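Local coordinates for RIM-binding protein, isoform F (Drosophila melanogaster, PDB 6Q9M) that probably serves as a scaffold at the presynaptic active zone, coupling the recruitment of synaptic vesicles to their release sites, at residues 88-93 and 122-127; 129-134 and 165-170; 209-214 and 289-294; 228-233 and 263-268. One frame throughout, in Å; residues are numbered along the deposited sequence.

Contact 1: 88-93 and 122-127; sequences RDAACT and WLPANS
Thr93 and Ser127 hold this junction together by a pair of hydrogen bonds. Thr93 N donates to Ser127 OG at 2.9 Å, nearly straight at 166°, while Ser127 N donates to Thr93 O, also 2.9 Å. One small residue thus serves both backbone polar groups of Thr93. Serine suits the place because its CB points toward 88-93 and its short arm, with OG between the backbone N and the carbonyl carbon (chi1 56°), sets the hydroxyl against Thr93 N. An alanine here would probably keep the backbone bond but leave Thr93 N without its acceptor. Beside the pair, Asn126 CA makes a CA-H...O contact with Thr93 O.

The apolar contacts lie next to these bonds. Leu123 CG is anti to the backbone N (chi1 -177°), and CD1 of this leucine reaches Ala90 CB at 3.7 Å. The Pro124 ring rests on the same residue of the 3-10 turn 89-91, its CG 3.4 Å from Ala90 O. Thr93 CG2 is 3.5 Å from Pro124 O. A small alanine lets the turn come this close.

Segment 88-93 leads into strand 93-96 of the first fibronectin type III domain, and 122-127 takes in the end of strand 118-123 of the second and the loop after it, so the contact joins the two. Arg74 of strand 73-81 reaches both Pro124 O and Thr93 OG1, and Tyr148 packs on Ala90 and Ala91.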
loop_
_atom_site.group_PDB
_atom_site.type_symbol
_atom_site.label_atom_id
_atom_site.label_comp_id
_atom_site.label_asym_id
_atom_site.label_seq_id
_atom_site.Cartn_x
_atom_site.Cartn_y
_atom_site.Cartn_z
ATOM N N ARG A 88 10.811 -3.922 4.295
ATOM C CA ARG A 88 9.425 -3.732 4.708
ATOM C C ARG A 88 8.824 -5.034 5.215
ATOM O O ARG A 88 9.234 -6.128 4.822
ATOM C CB ARG A 88 8.586 -3.197 3.558
ATOM C CG ARG A 88 9.176 -1.958 2.927
ATOM C CD ARG A 88 8.154 -1.224 2.095
ATOM N NE ARG A 88 8.740 -0.071 1.419
ATOM C CZ ARG A 88 8.641 1.180 1.856
ATOM N NH1 ARG A 88 7.968 1.437 2.973
ATOM N NH2 ARG A 88 9.207 2.173 1.171
ATOM N N ASP A 89 7.842 -4.904 6.111
ATOM C CA ASP A 89 7.173 -6.085 6.654
ATOM C C ASP A 89 6.568 -6.946 5.546
ATOM O O ASP A 89 6.643 -8.180 5.605
ATOM C CB ASP A 89 6.076 -5.670 7.647
ATOM C CG ASP A 89 6.628 -5.242 9.008
ATOM O OD1 ASP A 89 5.912 -4.542 9.752
ATOM O OD2 ASP A 89 7.775 -5.601 9.344
ATOM N N ALA A 90 5.976 -6.309 4.523
ATOM C CA ALA A 90 5.242 -7.019 3.480
ATOM C C ALA A 90 6.103 -7.979 2.686
ATOM O O ALA A 90 5.553 -8.805 1.941
ATOM C CB ALA A 90 4.606 -6.028 2.497
ATOM N N ALA A 91 7.428 -7.878 2.792
ATOM C CA ALA A 91 8.296 -8.804 2.083
ATOM C C ALA A 91 8.562 -10.073 2.861
ATOM O O ALA A 91 8.899 -11.088 2.255
ATOM C CB ALA A 91 9.623 -8.140 1.733
ATOM N N CYS A 92 8.431 -10.048 4.184
ATOM C CA CYS A 92 8.665 -11.241 5.000
ATOM C C CYS A 92 7.648 -11.211 6.134
ATOM O O CYS A 92 7.902 -10.632 7.198
ATOM C CB CYS A 92 10.092 -11.302 5.522
ATOM S SG CYS A 92 10.523 -12.909 6.206
ATOM N N THR A 93 6.505 -11.854 5.905
ATOM C CA THR A 93 5.407 -11.762 6.850
ATOM C C THR A 93 4.506 -12.979 6.741
ATOM O O THR A 93 4.408 -13.616 5.686
ATOM C CB THR A 93 4.580 -10.500 6.643
ATOM O OG1 THR A 93 3.775 -10.290 7.812
ATOM C CG2 THR A 93 3.657 -10.651 5.412
ATOM N N TRP A 122 0.449 -4.460 -2.081
ATOM C CA TRP A 122 -0.437 -5.214 -1.202
ATOM C C TRP A 122 0.349 -5.719 0.001
ATOM O O TRP A 122 1.579 -5.611 0.069
ATOM C CB TRP A 122 -1.104 -6.382 -1.939
ATOM C CG TRP A 122 -0.150 -7.382 -2.504
ATOM C CD1 TRP A 122 0.244 -8.554 -1.927
ATOM C CD2 TRP A 122 0.519 -7.314 -3.773
ATOM N NE1 TRP A 122 1.116 -9.221 -2.763
ATOM C CE2 TRP A 122 1.308 -8.477 -3.895
ATOM C CE3 TRP A 122 0.527 -6.381 -4.815
ATOM C CZ2 TRP A 122 2.112 -8.724 -5.010
ATOM C CZ3 TRP A 122 1.307 -6.631 -5.912
ATOM C CH2 TRP A 122 2.094 -7.798 -6.004
ATOM N N LEU A 123 -0.394 -6.246 0.966
ATOM C CA LEU A 123 0.167 -6.917 2.124
ATOM C C LEU A 123 -0.245 -8.373 2.041
ATOM O O LEU A 123 -1.433 -8.678 2.191
ATOM C CB LEU A 123 -0.328 -6.287 3.427
ATOM C CG LEU A 123 0.253 -6.847 4.737
ATOM C CD1 LEU A 123 1.788 -6.806 4.728
ATOM C CD2 LEU A 123 -0.303 -6.093 5.964
ATOM N N PRO A 124 0.667 -9.293 1.753
ATOM C CA PRO A 124 0.286 -10.701 1.682
ATOM C C PRO A 124 -0.061 -11.213 3.069
ATOM O O PRO A 124 0.367 -10.663 4.084
ATOM C CB PRO A 124 1.543 -11.389 1.135
ATOM C CG PRO A 124 2.665 -10.489 1.498
ATOM C CD PRO A 124 2.111 -9.088 1.528
ATOM N N ALA A 125 -0.874 -12.272 3.099
ATOM C CA ALA A 125 -1.087 -13.008 4.334
ATOM C C ALA A 125 0.094 -13.908 4.654
ATOM O O ALA A 125 0.372 -14.156 5.833
ATOM C CB ALA A 125 -2.360 -13.848 4.246
ATOM N N ASN A 126 0.798 -14.387 3.632
ATOM C CA ASN A 126 2.013 -15.189 3.820
ATOM C C ASN A 126 2.929 -14.917 2.636
ATOM O O ASN A 126 2.572 -15.213 1.490
ATOM C CB ASN A 126 1.694 -16.683 3.926
ATOM C CG ASN A 126 2.914 -17.517 4.249
ATOM O OD1 ASN A 126 3.950 -17.416 3.588
ATOM N ND2 ASN A 126 2.803 -18.346 5.284
ATOM N N SER A 127 4.103 -14.358 2.900
ATOM C CA SER A 127 4.924 -13.873 1.801
ATOM C C SER A 127 5.764 -14.964 1.158
ATOM O O SER A 127 6.629 -14.651 0.334
ATOM C CB SER A 127 5.816 -12.739 2.286
ATOM O OG SER A 127 6.584 -13.198 3.376
#

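Contact 2: 129-134 and 165-170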
loop_
_atom_site.group_PDB
_atom_site.type_symbol
_atom_site.label_atom_id
_atom_site.label_comp_id
_atom_site.label_asym_id
_atom_site.label_seq_id
_atom_site.Cartn_x
_atom_site.Cartn_y
_atom_site.Cartn_z
ATOM N N HIS A 129 4.133 -17.154 -0.629
ATOM C CA HIS A 129 3.264 -17.498 -1.747
ATOM C C HIS A 129 3.542 -16.621 -2.956
ATOM O O HIS A 129 3.842 -15.432 -2.831
ATOM C CB HIS A 129 1.788 -17.330 -1.372
ATOM C CG HIS A 129 1.284 -18.361 -0.418
ATOM N ND1 HIS A 129 1.856 -18.574 0.816
ATOM C CD2 HIS A 129 0.254 -19.232 -0.513
ATOM C CE1 HIS A 129 1.203 -19.538 1.438
ATOM N NE2 HIS A 129 0.225 -19.952 0.654
ATOM N N GLN A 130 3.365 -17.204 -4.137
ATOM C CA GLN A 130 3.224 -16.383 -5.326
ATOM C C GLN A 130 1.889 -15.647 -5.290
ATOM O O GLN A 130 0.905 -16.120 -4.713
ATOM C CB GLN A 130 3.313 -17.241 -6.581
ATOM C CG GLN A 130 4.610 -18.006 -6.705
ATOM C CD GLN A 130 4.719 -18.707 -8.042
ATOM O OE1 GLN A 130 5.294 -18.177 -8.995
ATOM N NE2 GLN A 130 4.156 -19.901 -8.125
ATOM N N HIS A 131 1.854 -14.486 -5.928
ATOM C CA HIS A 131 0.633 -13.709 -5.989
ATOM C C HIS A 131 0.320 -13.368 -7.437
ATOM O O HIS A 131 1.222 -13.187 -8.260
ATOM C CB HIS A 131 0.733 -12.452 -5.138
ATOM C CG HIS A 131 0.808 -12.738 -3.673
ATOM N ND1 HIS A 131 -0.309 -13.011 -2.909
ATOM C CD2 HIS A 131 1.867 -12.816 -2.835
ATOM C CE1 HIS A 131 0.060 -13.228 -1.659
ATOM N NE2 HIS A 131 1.374 -13.121 -1.589
ATOM N N VAL A 132 -0.978 -13.284 -7.729
ATOM C CA VAL A 132 -1.490 -13.043 -9.070
ATOM C C VAL A 132 -2.206 -11.704 -9.060
ATOM O O VAL A 132 -3.133 -11.496 -8.268
ATOM C CB VAL A 132 -2.444 -14.166 -9.512
ATOM C CG1 VAL A 132 -3.200 -13.757 -10.738
ATOM C CG2 VAL A 132 -1.677 -15.444 -9.790
ATOM N N VAL A 133 -1.791 -10.806 -9.948
ATOM C CA VAL A 133 -2.419 -9.497 -10.098
ATOM C C VAL A 133 -3.441 -9.576 -11.229
ATOM O O VAL A 133 -3.149 -10.097 -12.313
ATOM C CB VAL A 133 -1.373 -8.408 -10.363
ATOM C CG1 VAL A 133 -2.031 -7.044 -10.409
ATOM C CG2 VAL A 133 -0.271 -8.466 -9.293
ATOM N N CYS A 134 -4.658 -9.113 -10.953
ATOM C CA CYS A 134 -5.772 -9.179 -11.882
ATOM C C CYS A 134 -6.338 -7.781 -12.056
ATOM O O CYS A 134 -6.629 -7.098 -11.065
ATOM C CB CYS A 134 -6.851 -10.140 -11.377
ATOM S SG CYS A 134 -6.354 -11.885 -11.429
ATOM N N VAL A 165 -5.648 -8.980 -5.928
ATOM C CA VAL A 165 -4.441 -9.770 -5.721
ATOM C C VAL A 165 -4.809 -11.026 -4.942
ATOM O O VAL A 165 -5.533 -10.953 -3.945
ATOM C CB VAL A 165 -3.356 -8.971 -4.980
ATOM C CG1 VAL A 165 -2.108 -9.840 -4.778
ATOM C CG2 VAL A 165 -3.010 -7.704 -5.746
ATOM N N ARG A 166 -4.337 -12.178 -5.401
ATOM C CA ARG A 166 -4.637 -13.418 -4.708
ATOM C C ARG A 166 -3.357 -14.261 -4.670
ATOM O O ARG A 166 -2.451 -14.116 -5.503
ATOM C CB ARG A 166 -5.909 -14.019 -5.398
ATOM C CG ARG A 166 -5.864 -13.956 -6.945
ATOM C CD ARG A 166 -6.857 -14.941 -7.419
ATOM N NE ARG A 166 -6.789 -15.481 -8.775
ATOM C CZ ARG A 166 -5.855 -16.186 -9.426
ATOM N NH1 ARG A 166 -4.971 -16.993 -8.783
ATOM N NH2 ARG A 166 -6.123 -16.393 -10.724
ATOM N N ALA A 167 -3.244 -15.077 -3.629
ATOM C CA ALA A 167 -2.086 -15.935 -3.437
ATOM C C ALA A 167 -2.331 -17.286 -4.082
ATOM O O ALA A 167 -3.363 -17.912 -3.828
ATOM C CB ALA A 167 -1.788 -16.130 -1.947
ATOM N N LYS A 168 -1.413 -17.725 -4.937
ATOM C CA LYS A 168 -1.518 -19.090 -5.428
ATOM C C LYS A 168 -0.904 -20.030 -4.397
ATOM O O LYS A 168 0.020 -19.655 -3.667
ATOM C CB LYS A 168 -0.853 -19.246 -6.793
ATOM C CG LYS A 168 -1.354 -20.482 -7.556
ATOM C CD LYS A 168 -2.889 -20.571 -7.562
ATOM C CE LYS A 168 -3.379 -22.007 -7.324
ATOM N NZ LYS A 168 -4.806 -22.086 -6.888
ATOM N N HIS A 169 -1.442 -21.248 -4.315
ATOM C CA HIS A 169 -1.094 -22.142 -3.210
ATOM C C HIS A 169 0.364 -22.594 -3.296
ATOM O O HIS A 169 0.925 -22.762 -4.385
ATOM C CB HIS A 169 -2.019 -23.361 -3.192
ATOM C CG HIS A 169 -2.158 -24.010 -1.843
ATOM N ND1 HIS A 169 -1.351 -23.691 -0.771
ATOM C CD2 HIS A 169 -3.011 -24.963 -1.396
ATOM C CE1 HIS A 169 -1.699 -24.418 0.276
ATOM N NE2 HIS A 169 -2.705 -25.199 -0.076
ATOM N N LEU A 170 0.974 -22.788 -2.122
ATOM C CA LEU A 170 2.381 -23.150 -2.008
ATOM C C LEU A 170 2.549 -24.662 -2.110
ATOM O O LEU A 170 1.811 -25.422 -1.477
ATOM C CB LEU A 170 2.975 -22.628 -0.690
ATOM C CG LEU A 170 2.691 -23.284 0.678
ATOM C CD1 LEU A 170 3.723 -22.857 1.723
ATOM C CD2 LEU A 170 1.278 -22.999 1.190
#
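Val132 and Arg166 face each other as an antiparallel hydrogen-bonded pair, and their side chains run side by side in the same direction. Arg166 CG sits between the backbone N and the carbonyl carbon (chi1 44°), from where the chain continues extended to NE. The guanidinium thereby lies alongside the valine: Val132 CG1 is 3.8 Å above its plane, displaced toward the rim, and Val132 CG2 is 3.8 Å from Arg166 NH1. A branched valine offers a methyl to this flat cation, whose NH2 is engaged by Glu139 in a salt bridge.

On the other face of the sheet His131 and Ala167 form a non-hydrogen-bonded pair. His131 CG is anti to the carbonyl carbon, and the ring meets the small side chain with CE1 3.5 Å from Ala167 CB. The alanine methyl fits close beside the imidazole. Val165 CG1 approaches His131 CB, and Trp122 meets the His131 ring edge-to-face.

Beyond the regular pairing, His129 and Leu170 cross. Leu170 CB makes a CH-pi contact 4.2 Å from the centroid of the His129 ring, over its face, and Leu170 CD2 closes to 3.3 Å from His129 NE2. His129 CD2 also lies 3.2 Å from Lys168 O.

Val132 N to Arg166 O (2.8 Å), Arg166 N to Val132 O and Lys168 N to Gln130 O are the backbone bonds. The chemistry is thus divided: these bonds set the pairing of two neighbouring strands of the fibronectin type III sandwich, the face of His131 and Val165 packs inward on Trp122, and the face of Val132 carries a charge answered by Glu139.

Contact 3: 209-214 and 289-294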
loop_
_atom_site.group_PDB
_atom_site.type_symbol
_atom_site.label_atom_id
_atom_site.label_comp_id
_atom_site.label_asym_id
_atom_site.label_seq_id
_atom_site.Cartn_x
_atom_site.Cartn_y
_atom_site.Cartn_z
ATOM N N PRO A 209 -6.195 18.507 -18.142
ATOM C CA PRO A 209 -5.969 18.378 -16.700
ATOM C C PRO A 209 -6.899 17.391 -16.019
ATOM O O PRO A 209 -7.900 16.944 -16.580
ATOM C CB PRO A 209 -6.244 19.789 -16.179
ATOM C CG PRO A 209 -6.062 20.690 -17.329
ATOM C CD PRO A 209 -6.008 19.888 -18.602
ATOM N N ASP A 210 -6.567 17.081 -14.792
ATOM C CA ASP A 210 -7.299 16.094 -14.030
ATOM C C ASP A 210 -8.041 16.748 -12.873
ATOM O O ASP A 210 -7.527 17.677 -12.234
ATOM C CB ASP A 210 -6.348 15.022 -13.487
ATOM C CG ASP A 210 -6.093 13.921 -14.494
ATOM O OD1 ASP A 210 -7.068 13.275 -14.951
ATOM O OD2 ASP A 210 -4.914 13.728 -14.856
ATOM N N PRO A 211 -9.257 16.302 -12.596
ATOM C CA PRO A 211 -10.037 16.928 -11.535
ATOM C C PRO A 211 -9.445 16.607 -10.176
ATOM O O PRO A 211 -8.741 15.591 -10.018
ATOM C CB PRO A 211 -11.434 16.311 -11.703
ATOM C CG PRO A 211 -11.199 15.025 -12.501
ATOM C CD PRO A 211 -9.999 15.268 -13.348
ATOM N N PRO A 212 -9.667 17.453 -9.169
ATOM C CA PRO A 212 -9.182 17.144 -7.822
ATOM C C PRO A 212 -9.928 15.969 -7.216
ATOM O O PRO A 212 -11.067 15.665 -7.571
ATOM C CB PRO A 212 -9.461 18.431 -7.035
ATOM C CG PRO A 212 -10.555 19.099 -7.769
ATOM C CD PRO A 212 -10.323 18.771 -9.225
ATOM N N GLN A 213 -9.274 15.322 -6.267
ATOM C CA GLN A 213 -9.855 14.212 -5.531
ATOM C C GLN A 213 -10.122 14.622 -4.089
ATOM O O GLN A 213 -9.812 15.741 -3.666
ATOM C CB GLN A 213 -8.934 12.996 -5.590
ATOM C CG GLN A 213 -8.509 12.617 -6.992
ATOM C CD GLN A 213 -7.955 11.213 -7.058
ATOM O OE1 GLN A 213 -6.853 10.992 -7.559
ATOM N NE2 GLN A 213 -8.715 10.253 -6.543
ATOM N N GLU A 214 -10.690 13.681 -3.333
ATOM C CA GLU A 214 -10.967 13.848 -1.908
ATOM C C GLU A 214 -11.783 15.114 -1.656
ATOM O O GLU A 214 -11.500 15.907 -0.758
ATOM C CB GLU A 214 -9.671 13.851 -1.100
ATOM C CG GLU A 214 -8.972 12.501 -1.064
ATOM C CD GLU A 214 -7.608 12.557 -0.397
ATOM O OE1 GLU A 214 -7.268 13.609 0.188
ATOM O OE2 GLU A 214 -6.875 11.545 -0.453
ATOM N N SER A 289 -7.026 25.490 -20.489
ATOM C CA SER A 289 -8.252 24.696 -20.448
ATOM C C SER A 289 -8.573 24.296 -19.005
ATOM O O SER A 289 -7.750 24.451 -18.107
ATOM C CB SER A 289 -8.138 23.461 -21.339
ATOM O OG SER A 289 -9.320 22.687 -21.289
ATOM N N GLN A 290 -9.747 23.693 -18.818
ATOM C CA GLN A 290 -10.258 23.216 -17.556
ATOM C C GLN A 290 -10.546 21.713 -17.712
ATOM O O GLN A 290 -11.060 21.246 -18.739
ATOM C CB GLN A 290 -11.483 24.055 -17.113
ATOM C CG GLN A 290 -12.773 23.938 -17.911
ATOM C CD GLN A 290 -13.694 22.763 -17.546
ATOM O OE1 GLN A 290 -14.199 22.696 -16.469
ATOM N NE2 GLN A 290 -14.066 21.984 -18.508
ATOM N N SER A 291 -10.121 20.944 -16.711
ATOM C CA SER A 291 -10.364 19.513 -16.572
ATOM C C SER A 291 -11.840 19.138 -16.596
ATOM O O SER A 291 -12.717 19.997 -16.469
ATOM C CB SER A 291 -9.759 18.997 -15.258
ATOM O OG SER A 291 -10.588 19.282 -14.176
ATOM N N ALA A 292 -12.130 17.850 -16.787
ATOM C CA ALA A 292 -13.468 17.349 -16.532
ATOM C C ALA A 292 -13.807 17.475 -15.042
ATOM O O ALA A 292 -12.948 17.731 -14.183
ATOM C CB ALA A 292 -13.573 15.889 -16.965
ATOM N N ASP A 293 -15.089 17.300 -14.737
ATOM C CA ASP A 293 -15.555 17.451 -13.365
ATOM C C ASP A 293 -15.200 16.240 -12.509
ATOM O O ASP A 293 -15.224 15.095 -12.974
ATOM C CB ASP A 293 -17.060 17.693 -13.361
ATOM C CG ASP A 293 -17.419 19.048 -13.911
ATOM O OD1 ASP A 293 -16.671 19.535 -14.778
ATOM O OD2 ASP A 293 -18.430 19.632 -13.475
ATOM N N SER A 294 -14.899 16.508 -11.241
ATOM C CA SER A 294 -14.570 15.474 -10.272
ATOM C C SER A 294 -15.814 14.699 -9.829
ATOM O O SER A 294 -16.921 14.863 -10.356
ATOM C CB SER A 294 -13.868 16.093 -9.068
ATOM O OG SER A 294 -14.741 16.930 -8.322
#
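The backbones of Pro209-Pro212 and Ser289-Ser294 run in roughly the same direction, 32° apart, with the CA atoms of Pro209 and Ser291 4.5 Å from each other and those of Pro211 and Ser294 4.9 Å. Two extended pieces of chain therefore lie side by side without the hydrogen bonds of a sheet.

Proline rings and serine methylenes do the touching. Pro209 CB meets Ser291 CB at 3.7 Å, and Ser291 CB also comes within 3.1 Å of Pro209 O. One step further on, Pro211 presses its ring onto the opposite backbone: CB is 3.2 Å from Ala292 O, and CG also faces that carbonyl oxygen. The same Pro211 CB lies 3.6 Å from Ser294 CB, which in turn approaches Pro212 O at 3.2 Å. Serine is small enough to let the chains come so near.

The Ser291 hydroxyl stands between the backbone N and the carbonyl carbon (chi1 80°). It donates to Ala292 O at 2.8 Å, within its own segment, and receives a bond from Thr284 N of strand 283-286. Two bonds thus grip the group and fix its rotation. Thr284 also reaches over to Asp210 O through its hydroxyl, joining both segments to that strand.

The chemistry follows from the sequence: proline nitrogens carry no hydrogen, and at Pro209, Pro211 and Pro212 the first segment has no backbone N-H to offer. Close fit of rings, methylenes and carbonyl oxygens takes the place of strand pairing where the opening and closing parts of the immunoglobulin-like domain meet, while the Asp210 and Asp293 carboxylates turn to Thr205 and Arg283.

Contact 4: 228-233 and 263-268; sequences VTWQPV and DHALID
Trp230 lays one face of its indole over the backbone at Asp263 and His264. Asp263 C lies 3.7 Å above the ring plane, over the centre, His264 N stands above the same face toward the rim, and Asp263 CA makes a CH-pi contact with the five-membered ring. The other flat group, the His264 imidazole, takes Asp263 OD1 at its edge, in plane, by a bond from ND1 of 3.0 Å. The contact lies in the three-stranded antiparallel sheet of the immunoglobulin-like domain, strand 225-231 being central and Asp263 leading into strand 264-268 at one side.

Trp230 CG lies between the backbone N and the carbonyl carbon (chi1 60°), and the far end, CH2, reaches Ala265 CB at 4.0 Å. Tyr245 meets the indole edge-to-face. A broad flat ring suits this place because it can lie against the bare peptide between Asp263 and His264; an alanine here would probably open a gap beside Ala265 and leave Tyr245 without its ring partner.

Val228 and Ala265 exchange two backbone bonds, Val228 N to Ala265 O and Ala265 N to Val228 O (2.9 Å). Trp230 N donates to Asp263 O at 3.0 Å, the nitrogen standing above the carbonyl plane by 38°.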
loop_
_atom_site.group_PDB
_atom_site.type_symbol
_atom_site.label_atom_id
_atom_site.label_comp_id
_atom_site.label_asym_id
_atom_site.label_seq_id
_atom_site.Cartn_x
_atom_site.Cartn_y
_atom_site.Cartn_z
ATOM N N VAL A 228 -16.070 23.903 1.204
ATOM C CA VAL A 228 -15.727 22.777 0.347
ATOM C C VAL A 228 -14.211 22.698 0.277
ATOM O O VAL A 228 -13.525 23.726 0.164
ATOM C CB VAL A 228 -16.352 22.921 -1.056
ATOM C CG1 VAL A 228 -16.126 24.321 -1.601
ATOM C CG2 VAL A 228 -15.796 21.872 -2.013
ATOM N N THR A 229 -13.681 21.479 0.391
ATOM C CA THR A 229 -12.251 21.219 0.366
ATOM C C THR A 229 -11.964 20.121 -0.642
ATOM O O THR A 229 -12.857 19.360 -1.030
ATOM C CB THR A 229 -11.733 20.786 1.736
ATOM O OG1 THR A 229 -12.242 19.479 2.038
ATOM C CG2 THR A 229 -12.185 21.765 2.811
ATOM N N TRP A 230 -10.705 20.054 -1.072
ATOM C CA TRP A 230 -10.273 19.061 -2.046
ATOM C C TRP A 230 -8.757 18.947 -1.990
ATOM O O TRP A 230 -8.069 19.830 -1.470
ATOM C CB TRP A 230 -10.722 19.417 -3.462
ATOM C CG TRP A 230 -10.168 20.717 -3.917
ATOM C CD1 TRP A 230 -8.980 20.936 -4.569
ATOM C CD2 TRP A 230 -10.768 21.996 -3.744
ATOM N NE1 TRP A 230 -8.815 22.284 -4.811
ATOM C CE2 TRP A 230 -9.899 22.952 -4.306
ATOM C CE3 TRP A 230 -11.965 22.431 -3.169
ATOM C CZ2 TRP A 230 -10.194 24.303 -4.301
ATOM C CZ3 TRP A 230 -12.255 23.764 -3.173
ATOM C CH2 TRP A 230 -11.380 24.682 -3.733
ATOM N N GLN A 231 -8.251 17.840 -2.524
ATOM C CA GLN A 231 -6.811 17.619 -2.592
ATOM C C GLN A 231 -6.223 18.305 -3.819
ATOM O O GLN A 231 -6.679 18.047 -4.938
ATOM C CB GLN A 231 -6.490 16.129 -2.633
ATOM C CG GLN A 231 -4.994 15.821 -2.761
ATOM C CD GLN A 231 -4.695 14.658 -3.698
ATOM O OE1 GLN A 231 -5.414 13.656 -3.725
ATOM N NE2 GLN A 231 -3.625 14.789 -4.475
ATOM N N PRO A 232 -5.244 19.193 -3.657
ATOM C CA PRO A 232 -4.597 19.808 -4.824
ATOM C C PRO A 232 -4.004 18.731 -5.724
ATOM O O PRO A 232 -3.656 17.640 -5.273
ATOM C CB PRO A 232 -3.510 20.699 -4.207
ATOM C CG PRO A 232 -3.943 20.909 -2.780
ATOM C CD PRO A 232 -4.658 19.650 -2.386
ATOM N N VAL A 233 -3.870 19.058 -7.008
ATOM C CA VAL A 233 -3.538 18.041 -8.005
ATOM C C VAL A 233 -2.106 17.539 -7.833
ATOM O O VAL A 233 -1.849 16.329 -7.891
ATOM C CB VAL A 233 -3.758 18.607 -9.415
ATOM C CG1 VAL A 233 -5.219 18.911 -9.628
ATOM C CG2 VAL A 233 -2.935 19.874 -9.575
ATOM N N ASP A 263 -6.765 24.600 -1.696
ATOM C CA ASP A 263 -7.429 23.347 -1.373
ATOM C C ASP A 263 -8.819 23.555 -0.789
ATOM O O ASP A 263 -9.409 22.599 -0.271
ATOM C CB ASP A 263 -6.566 22.500 -0.424
ATOM C CG ASP A 263 -6.367 23.139 0.938
ATOM O OD1 ASP A 263 -6.784 24.300 1.133
ATOM O OD2 ASP A 263 -5.775 22.471 1.817
ATOM N N HIS A 264 -9.359 24.767 -0.853
ATOM C CA HIS A 264 -10.663 24.997 -0.257
ATOM C C HIS A 264 -11.283 26.263 -0.819
ATOM O O HIS A 264 -10.598 27.142 -1.348
ATOM C CB HIS A 264 -10.578 25.110 1.262
ATOM C CG HIS A 264 -9.995 26.404 1.729
ATOM N ND1 HIS A 264 -8.638 26.642 1.739
ATOM C CD2 HIS A 264 -10.580 27.530 2.201
ATOM C CE1 HIS A 264 -8.410 27.858 2.202
ATOM N NE2 HIS A 264 -9.571 28.418 2.493
ATOM N N ALA A 265 -12.598 26.349 -0.654
ATOM C CA ALA A 265 -13.358 27.540 -0.980
ATOM C C ALA A 265 -14.464 27.668 0.047
ATOM O O ALA A 265 -15.077 26.665 0.424
ATOM C CB ALA A 265 -13.952 27.451 -2.399
ATOM N N LEU A 266 -14.707 28.896 0.508
ATOM C CA LEU A 266 -15.797 29.207 1.434
ATOM C C LEU A 266 -16.666 30.299 0.823
ATOM O O LEU A 266 -16.207 31.433 0.654
ATOM C CB LEU A 266 -15.245 29.642 2.785
ATOM C CG LEU A 266 -16.137 30.513 3.667
ATOM C CD1 LEU A 266 -17.265 29.674 4.175
ATOM C CD2 LEU A 266 -15.330 31.040 4.823
ATOM N N ILE A 267 -17.919 29.974 0.514
ATOM C CA ILE A 267 -18.822 30.898 -0.167
ATOM C C ILE A 267 -19.962 31.263 0.769
ATOM O O ILE A 267 -20.346 30.482 1.648
ATOM C CB ILE A 267 -19.370 30.334 -1.503
ATOM C CG1 ILE A 267 -20.179 29.024 -1.329
ATOM C CG2 ILE A 267 -18.239 30.113 -2.494
ATOM C CD1 ILE A 267 -21.629 29.175 -0.832
ATOM N N ASP A 268 -20.469 32.480 0.613
ATOM C CA ASP A 268 -21.695 32.888 1.282
ATOM C C ASP A 268 -22.838 32.652 0.306
ATOM O O ASP A 268 -22.875 33.265 -0.765
ATOM C CB ASP A 268 -21.647 34.350 1.724
ATOM C CG ASP A 268 -22.819 34.719 2.619
ATOM O OD1 ASP A 268 -23.937 34.905 2.086
ATOM O OD2 ASP A 268 -22.626 34.802 3.853
#

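The four contacts fall into two pairs. Contacts 1 and 2 have centres 12 Å apart and touch: Pro124 CB comes within 3.2 Å of His131 NE2, and Trp122 NE1 within 3.6 Å of His131 CG, so the junction of the two fibronectin type III domains leans on the sheet of the second. Contacts 3 and 4, 13 Å apart at their centres, share the immunoglobulin-like domain, where Pro212 CB packs on Trp230 CD1 (3.5 Å) and Gln213 O probably accepts a hydrogen bond from Gln231 N. Between the pairs the nearest atoms are about 18 to 22 Å apart, and contacts 2 and 4 lie on opposite sides of the chain's centre, as expected of domains strung in an array.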